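Long-range contact in arginase, mitochondrial (Medicago truncatula, PDB 6VSS), which hydrolyses L-arginine to urea and L-ornithine, and agmatine to urea and putrescine, as a manganese-dependent homohexameric enzyme: residues Q32-R46 and N115-V129. Sequence-based numbering, arbitrary orientation.
Sequences QNRVIDAALTFIRER and NVGDVPIEEIRDCGV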
loop_
_atom_site.group_PDB
_atom_site.type_symbol
_atom_site.label_atom_id
_atom_site.label_comp_id
_atom_site.label_asym_id
_atom_site.label_seq_id
_atom_site.Cartn_x
_atom_site.Cartn_y
_atom_site.Cartn_z
ATOM N N GLN B 32 -25.579 32.185 10.588
ATOM C CA GLN B 32 -24.714 32.487 9.422
ATOM C C GLN B 32 -23.889 33.764 9.699
ATOM O O GLN B 32 -22.676 33.654 9.777
ATOM C CB GLN B 32 -25.563 32.520 8.138
ATOM C CG GLN B 32 -26.121 31.156 7.744
ATOM C CD GLN B 32 -27.063 31.145 6.558
ATOM O OE1 GLN B 32 -26.919 31.896 5.589
ATOM N NE2 GLN B 32 -27.988 30.201 6.572
ATOM N N ASN B 33 -24.509 34.929 9.870
ATOM C CA ASN B 33 -23.814 36.223 10.085
ATOM C C ASN B 33 -22.781 36.137 11.208
ATOM O O ASN B 33 -21.636 36.606 11.028
ATOM C CB ASN B 33 -24.803 37.336 10.434
ATOM C CG ASN B 33 -25.787 37.541 9.313
ATOM O OD1 ASN B 33 -25.481 37.235 8.168
ATOM N ND2 ASN B 33 -26.953 38.064 9.613
ATOM N N ARG B 34 -23.200 35.595 12.345
ATOM C CA ARG B 34 -22.416 35.540 13.599
ATOM C C ARG B 34 -21.206 34.607 13.406
ATOM O O ARG B 34 -20.041 34.952 13.839
ATOM C CB ARG B 34 -23.354 35.057 14.718
ATOM C CG ARG B 34 -24.615 35.897 14.899
ATOM C CD ARG B 34 -25.257 35.855 16.283
ATOM N NE ARG B 34 -24.368 36.138 17.427
ATOM C CZ ARG B 34 -24.103 37.333 17.944
ATOM N NH1 ARG B 34 -24.663 38.435 17.462
ATOM N NH2 ARG B 34 -23.269 37.422 18.966
ATOM N N VAL B 35 -21.432 33.447 12.807
ATOM C CA VAL B 35 -20.313 32.451 12.687
ATOM C C VAL B 35 -19.297 32.988 11.666
ATOM O O VAL B 35 -18.105 32.817 11.847
ATOM C CB VAL B 35 -20.795 31.035 12.347
ATOM C CG1 VAL B 35 -19.607 30.135 11.992
ATOM C CG2 VAL B 35 -21.595 30.431 13.504
ATOM N N ILE B 36 -19.771 33.622 10.615
ATOM C CA ILE B 36 -18.885 34.194 9.564
ATOM C C ILE B 36 -18.064 35.332 10.192
ATOM O O ILE B 36 -16.804 35.301 10.040
ATOM C CB ILE B 36 -19.703 34.661 8.353
ATOM C CG1 ILE B 36 -20.218 33.458 7.575
ATOM C CG2 ILE B 36 -18.888 35.617 7.503
ATOM C CD1 ILE B 36 -21.000 33.823 6.335
ATOM N N ASP B 37 -18.725 36.274 10.859
ATOM C CA ASP B 37 -18.055 37.335 11.652
ATOM C C ASP B 37 -16.925 36.762 12.506
ATOM O O ASP B 37 -15.824 37.337 12.566
ATOM C CB ASP B 37 -19.016 37.967 12.664
ATOM C CG ASP B 37 -18.614 39.368 13.082
ATOM O OD1 ASP B 37 -17.420 39.723 12.951
ATOM O OD2 ASP B 37 -19.524 40.128 13.479
ATOM N N ALA B 38 -17.242 35.748 13.286
ATOM C CA ALA B 38 -16.266 35.092 14.188
ATOM C C ALA B 38 -15.125 34.498 13.370
ATOM O O ALA B 38 -13.975 34.528 13.820
ATOM C CB ALA B 38 -16.942 34.029 14.991
ATOM N N ALA B 39 -15.435 33.950 12.210
ATOM C CA ALA B 39 -14.423 33.300 11.369
ATOM C C ALA B 39 -13.464 34.379 10.873
ATOM O O ALA B 39 -12.229 34.168 10.901
ATOM C CB ALA B 39 -15.082 32.584 10.244
ATOM N N LEU B 40 -14.014 35.491 10.382
ATOM C CA LEU B 40 -13.179 36.475 9.657
ATOM C C LEU B 40 -12.323 37.202 10.691
ATOM O O LEU B 40 -11.107 37.399 10.442
ATOM C CB LEU B 40 -14.044 37.427 8.831
ATOM C CG LEU B 40 -14.767 36.812 7.619
ATOM C CD1 LEU B 40 -15.816 37.792 7.094
ATOM C CD2 LEU B 40 -13.821 36.416 6.525
ATOM N N THR B 41 -12.917 37.556 11.827
ATOM C CA THR B 41 -12.181 38.084 12.998
ATOM C C THR B 41 -11.022 37.133 13.347
ATOM O O THR B 41 -9.961 37.636 13.609
ATOM C CB THR B 41 -13.164 38.319 14.138
ATOM O OG1 THR B 41 -14.182 39.164 13.601
ATOM C CG2 THR B 41 -12.527 38.951 15.349
ATOM N N PHE B 42 -11.185 35.804 13.343
ATOM C CA PHE B 42 -10.060 34.892 13.688
ATOM C C PHE B 42 -8.929 35.139 12.681
ATOM O O PHE B 42 -7.740 35.341 13.106
ATOM C CB PHE B 42 -10.454 33.411 13.659
ATOM C CG PHE B 42 -9.320 32.477 13.967
ATOM C CD1 PHE B 42 -8.894 32.285 15.274
ATOM C CD2 PHE B 42 -8.688 31.778 12.975
ATOM C CE1 PHE B 42 -7.856 31.410 15.575
ATOM C CE2 PHE B 42 -7.652 30.908 13.268
ATOM C CZ PHE B 42 -7.229 30.742 14.563
ATOM N N ILE B 43 -9.279 35.111 11.385
ATOM C CA ILE B 43 -8.317 35.366 10.266
ATOM C C ILE B 43 -7.747 36.776 10.465
ATOM O O ILE B 43 -6.551 36.933 10.330
ATOM C CB ILE B 43 -8.906 35.173 8.831
ATOM C CG1 ILE B 43 -9.505 33.785 8.559
ATOM C CG2 ILE B 43 -7.869 35.541 7.771
ATOM C CD1 ILE B 43 -8.505 32.655 8.407
ATOM N N ARG B 44 -8.577 37.763 10.811
ATOM C CA ARG B 44 -8.090 39.156 10.997
ATOM C C ARG B 44 -6.948 39.108 12.020
ATOM O O ARG B 44 -5.908 39.687 11.736
ATOM C CB ARG B 44 -9.188 40.151 11.425
ATOM C CG ARG B 44 -8.703 41.595 11.531
ATOM C CD ARG B 44 -9.779 42.693 11.635
ATOM N NE ARG B 44 -10.961 42.407 10.818
ATOM C CZ ARG B 44 -12.179 42.032 11.272
ATOM N NH1 ARG B 44 -13.144 41.722 10.415
ATOM N NH2 ARG B 44 -12.441 41.947 12.574
ATOM N N GLU B 45 -7.145 38.431 13.140
ATOM C CA GLU B 45 -6.200 38.457 14.293
ATOM C C GLU B 45 -4.936 37.664 13.955
ATOM O O GLU B 45 -3.835 38.057 14.389
ATOM C CB GLU B 45 -6.843 37.885 15.555
ATOM C CG GLU B 45 -8.018 38.716 16.071
ATOM C CD GLU B 45 -7.593 40.089 16.526
ATOM O OE1 GLU B 45 -6.415 40.209 16.934
ATOM O OE2 GLU B 45 -8.438 41.042 16.467
ATOM N N ARG B 46 -5.061 36.586 13.185
ATOM C CA ARG B 46 -3.818 35.860 12.819
ATOM C C ARG B 46 -3.047 36.734 11.842
ATOM O O ARG B 46 -1.811 36.808 11.970
ATOM C CB ARG B 46 -4.157 34.461 12.316
ATOM C CG ARG B 46 -4.594 33.556 13.453
ATOM C CD ARG B 46 -3.408 32.840 14.084
ATOM N NE ARG B 46 -2.566 32.112 13.154
ATOM C CZ ARG B 46 -1.288 31.831 13.363
ATOM N NH1 ARG B 46 -0.704 32.135 14.523
ATOM N NH2 ARG B 46 -0.614 31.173 12.435
ATOM N N ASN B 115 2.539 31.175 8.394
ATOM C CA ASN B 115 1.163 30.629 8.369
ATOM C C ASN B 115 0.196 31.665 8.936
ATOM O O ASN B 115 0.446 32.131 10.019
ATOM C CB ASN B 115 1.062 29.341 9.169
ATOM C CG ASN B 115 -0.311 28.712 9.023
ATOM O OD1 ASN B 115 -0.981 28.837 7.987
ATOM N ND2 ASN B 115 -0.764 28.057 10.066
ATOM N N VAL B 116 -0.896 31.959 8.262
ATOM C CA VAL B 116 -2.000 32.776 8.833
ATOM C C VAL B 116 -3.033 31.791 9.384
ATOM O O VAL B 116 -3.180 31.722 10.604
ATOM C CB VAL B 116 -2.607 33.733 7.796
ATOM C CG1 VAL B 116 -3.950 34.295 8.256
ATOM C CG2 VAL B 116 -1.655 34.866 7.448
ATOM N N GLY B 117 -3.604 30.938 8.528
ATOM C CA GLY B 117 -4.455 29.826 8.986
ATOM C C GLY B 117 -5.490 29.429 7.956
ATOM O O GLY B 117 -5.299 29.751 6.807
ATOM N N ASP B 118 -6.510 28.688 8.383
ATOM C CA ASP B 118 -7.481 28.036 7.512
ATOM C C ASP B 118 -8.794 28.786 7.701
ATOM O O ASP B 118 -9.178 29.034 8.845
ATOM C CB ASP B 118 -7.593 26.545 7.831
ATOM C CG ASP B 118 -6.406 25.720 7.395
ATOM O OD1 ASP B 118 -5.443 26.285 6.895
ATOM O OD2 ASP B 118 -6.469 24.511 7.547
ATOM N N VAL B 119 -9.433 29.163 6.607
ATOM C CA VAL B 119 -10.877 29.516 6.616
ATOM C C VAL B 119 -11.653 28.245 6.960
ATOM O O VAL B 119 -11.578 27.287 6.194
ATOM C CB VAL B 119 -11.368 30.051 5.267
ATOM C CG1 VAL B 119 -12.877 30.327 5.314
ATOM C CG2 VAL B 119 -10.565 31.273 4.831
ATOM N N PRO B 120 -12.456 28.255 8.054
ATOM C CA PRO B 120 -13.239 27.094 8.503
ATOM C C PRO B 120 -14.493 26.819 7.663
ATOM O O PRO B 120 -15.672 27.078 8.075
ATOM C CB PRO B 120 -13.614 27.484 9.939
ATOM C CG PRO B 120 -13.715 28.988 9.901
ATOM C CD PRO B 120 -12.642 29.427 8.922
ATOM N N ILE B 121 -14.225 26.269 6.477
ATOM C CA ILE B 121 -15.222 26.055 5.399
ATOM C C ILE B 121 -16.358 25.158 5.928
ATOM O O ILE B 121 -17.550 25.527 5.771
ATOM C CB ILE B 121 -14.519 25.448 4.167
ATOM C CG1 ILE B 121 -13.474 26.405 3.587
ATOM C CG2 ILE B 121 -15.553 25.042 3.124
ATOM C CD1 ILE B 121 -14.062 27.735 3.108
ATOM N N GLU B 122 -15.993 24.009 6.499
ATOM C CA GLU B 122 -16.951 22.981 6.980
ATOM C C GLU B 122 -17.936 23.636 7.963
ATOM O O GLU B 122 -19.152 23.499 7.781
ATOM C CB GLU B 122 -16.182 21.792 7.588
ATOM C CG GLU B 122 -17.052 20.779 8.353
ATOM C CD GLU B 122 -16.403 19.471 8.869
ATOM O OE1 GLU B 122 -15.193 19.434 9.218
ATOM O OE2 GLU B 122 -17.128 18.468 8.980
ATOM N N GLU B 123 -17.458 24.300 9.000
ATOM C CA GLU B 123 -18.336 24.918 10.035
ATOM C C GLU B 123 -19.254 26.009 9.444
ATOM O O GLU B 123 -20.449 26.112 9.852
ATOM C CB GLU B 123 -17.486 25.473 11.167
ATOM C CG GLU B 123 -16.699 24.402 11.910
ATOM C CD GLU B 123 -15.281 24.141 11.393
ATOM O OE1 GLU B 123 -14.939 24.599 10.262
ATOM O OE2 GLU B 123 -14.512 23.436 12.111
ATOM N N ILE B 124 -18.764 26.757 8.477
ATOM C CA ILE B 124 -19.580 27.784 7.786
ATOM C C ILE B 124 -20.633 27.115 6.908
ATOM O O ILE B 124 -21.814 27.522 7.014
ATOM C CB ILE B 124 -18.711 28.737 6.980
ATOM C CG1 ILE B 124 -17.856 29.583 7.920
ATOM C CG2 ILE B 124 -19.601 29.573 6.073
ATOM C CD1 ILE B 124 -16.716 30.247 7.210
ATOM N N ARG B 125 -20.240 26.171 6.053
ATOM C CA ARG B 125 -21.216 25.435 5.200
ATOM C C ARG B 125 -22.267 24.861 6.153
ATOM O O ARG B 125 -23.451 24.953 5.853
ATOM C CB ARG B 125 -20.589 24.286 4.396
ATOM C CG ARG B 125 -20.073 24.686 3.020
ATOM C CD ARG B 125 -19.465 23.600 2.134
ATOM N NE ARG B 125 -20.270 22.410 1.806
ATOM C CZ ARG B 125 -21.323 22.360 0.970
ATOM N NH1 ARG B 125 -21.924 21.207 0.735
ATOM N NH2 ARG B 125 -21.798 23.453 0.398
ATOM N N ASP B 126 -21.836 24.288 7.273
ATOM C CA ASP B 126 -22.760 23.638 8.246
ATOM C C ASP B 126 -23.746 24.651 8.876
ATOM O O ASP B 126 -24.577 24.198 9.620
ATOM C CB ASP B 126 -22.024 22.873 9.364
ATOM C CG ASP B 126 -22.986 22.059 10.238
ATOM O OD1 ASP B 126 -23.834 21.349 9.674
ATOM O OD2 ASP B 126 -22.928 22.177 11.465
ATOM N N CYS B 127 -23.637 25.961 8.659
ATOM C CA CYS B 127 -24.636 26.984 9.093
ATOM C C CYS B 127 -25.658 27.228 7.984
ATOM O O CYS B 127 -26.514 28.131 8.142
ATOM C CB CYS B 127 -24.003 28.335 9.360
ATOM S SG CYS B 127 -22.837 28.248 10.718
ATOM N N GLY B 128 -25.494 26.506 6.878
ATOM C CA GLY B 128 -26.376 26.539 5.702
ATOM C C GLY B 128 -26.037 27.676 4.777
ATOM O O GLY B 128 -26.918 28.070 4.021
ATOM N N VAL B 129 -24.788 28.143 4.778
ATOM C CA VAL B 129 -24.338 29.245 3.883
ATOM C C VAL B 129 -24.253 28.718 2.441
ATOM O O VAL B 129 -23.700 27.641 2.242
ATOM C CB VAL B 129 -23.006 29.837 4.379
ATOM C CG1 VAL B 129 -22.486 30.920 3.445
ATOM C CG2 VAL B 129 -23.112 30.381 5.798
#
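Arg46 grips the backbone of strand 115-118 from helix 32-46. Arg46 NE donates to Val116 O at 2.7 Å, with an N-H...O angle of 156°. The oxygen lies at the edge of the guanidinium, near its plane, and NE lies in the plane of the carbonyl. Arg46 NH2 adds a weak hydrogen bond to Val116 O at 3.2 Å. The chain bends twice, at chi2 (-89°) and chi3, which folds the guanidinium back onto the strand. Outside the two segments, Arg46 NH2 forms a salt bridge with Asp126 of the second subunit, so the guanidinium has partners in both subunits.

At the other end, Gln32 runs extended past Val129. Gln32 NE2 makes a weak hydrogen bond to Cys127 O at 3.0 Å. Gln32 CG packs 3.7 Å from Val129 CG2. Gly128, with positive phi, closes the short helix 121-125 in a Schellman motif and turns the chain next to Gln32.

Between these ends the contact is mainly apolar. Ile36 CD1 meets Val129 CG2 tip to tip. Val35 CG2 lies 3.8 Å from Cys127 SG. Ala39 CB rests 3.9 Å from Pro120 CG, with Ile124 CD1 beside it. Pro120 is the N-cap residue of the short helix. Ile43 crosses Val116 at about a right angle, and Ile43 CD1 packs 3.7 Å from Asp118 O. Ile36 and Ile43 also touch helix 131-146 and strand 63-69, respectively.

Val35 also packs on Phe42 of the second subunit, so this layer continues into the subunit interface. Helix 32-46, part of the long helix 25-57, runs nearly antiparallel to strand 115-118, at 168°. It covers an outermost strand of the chain's parallel sheet, away from the manganese site. This is helix-on-sheet packing at the margin of the alpha/beta arginase fold.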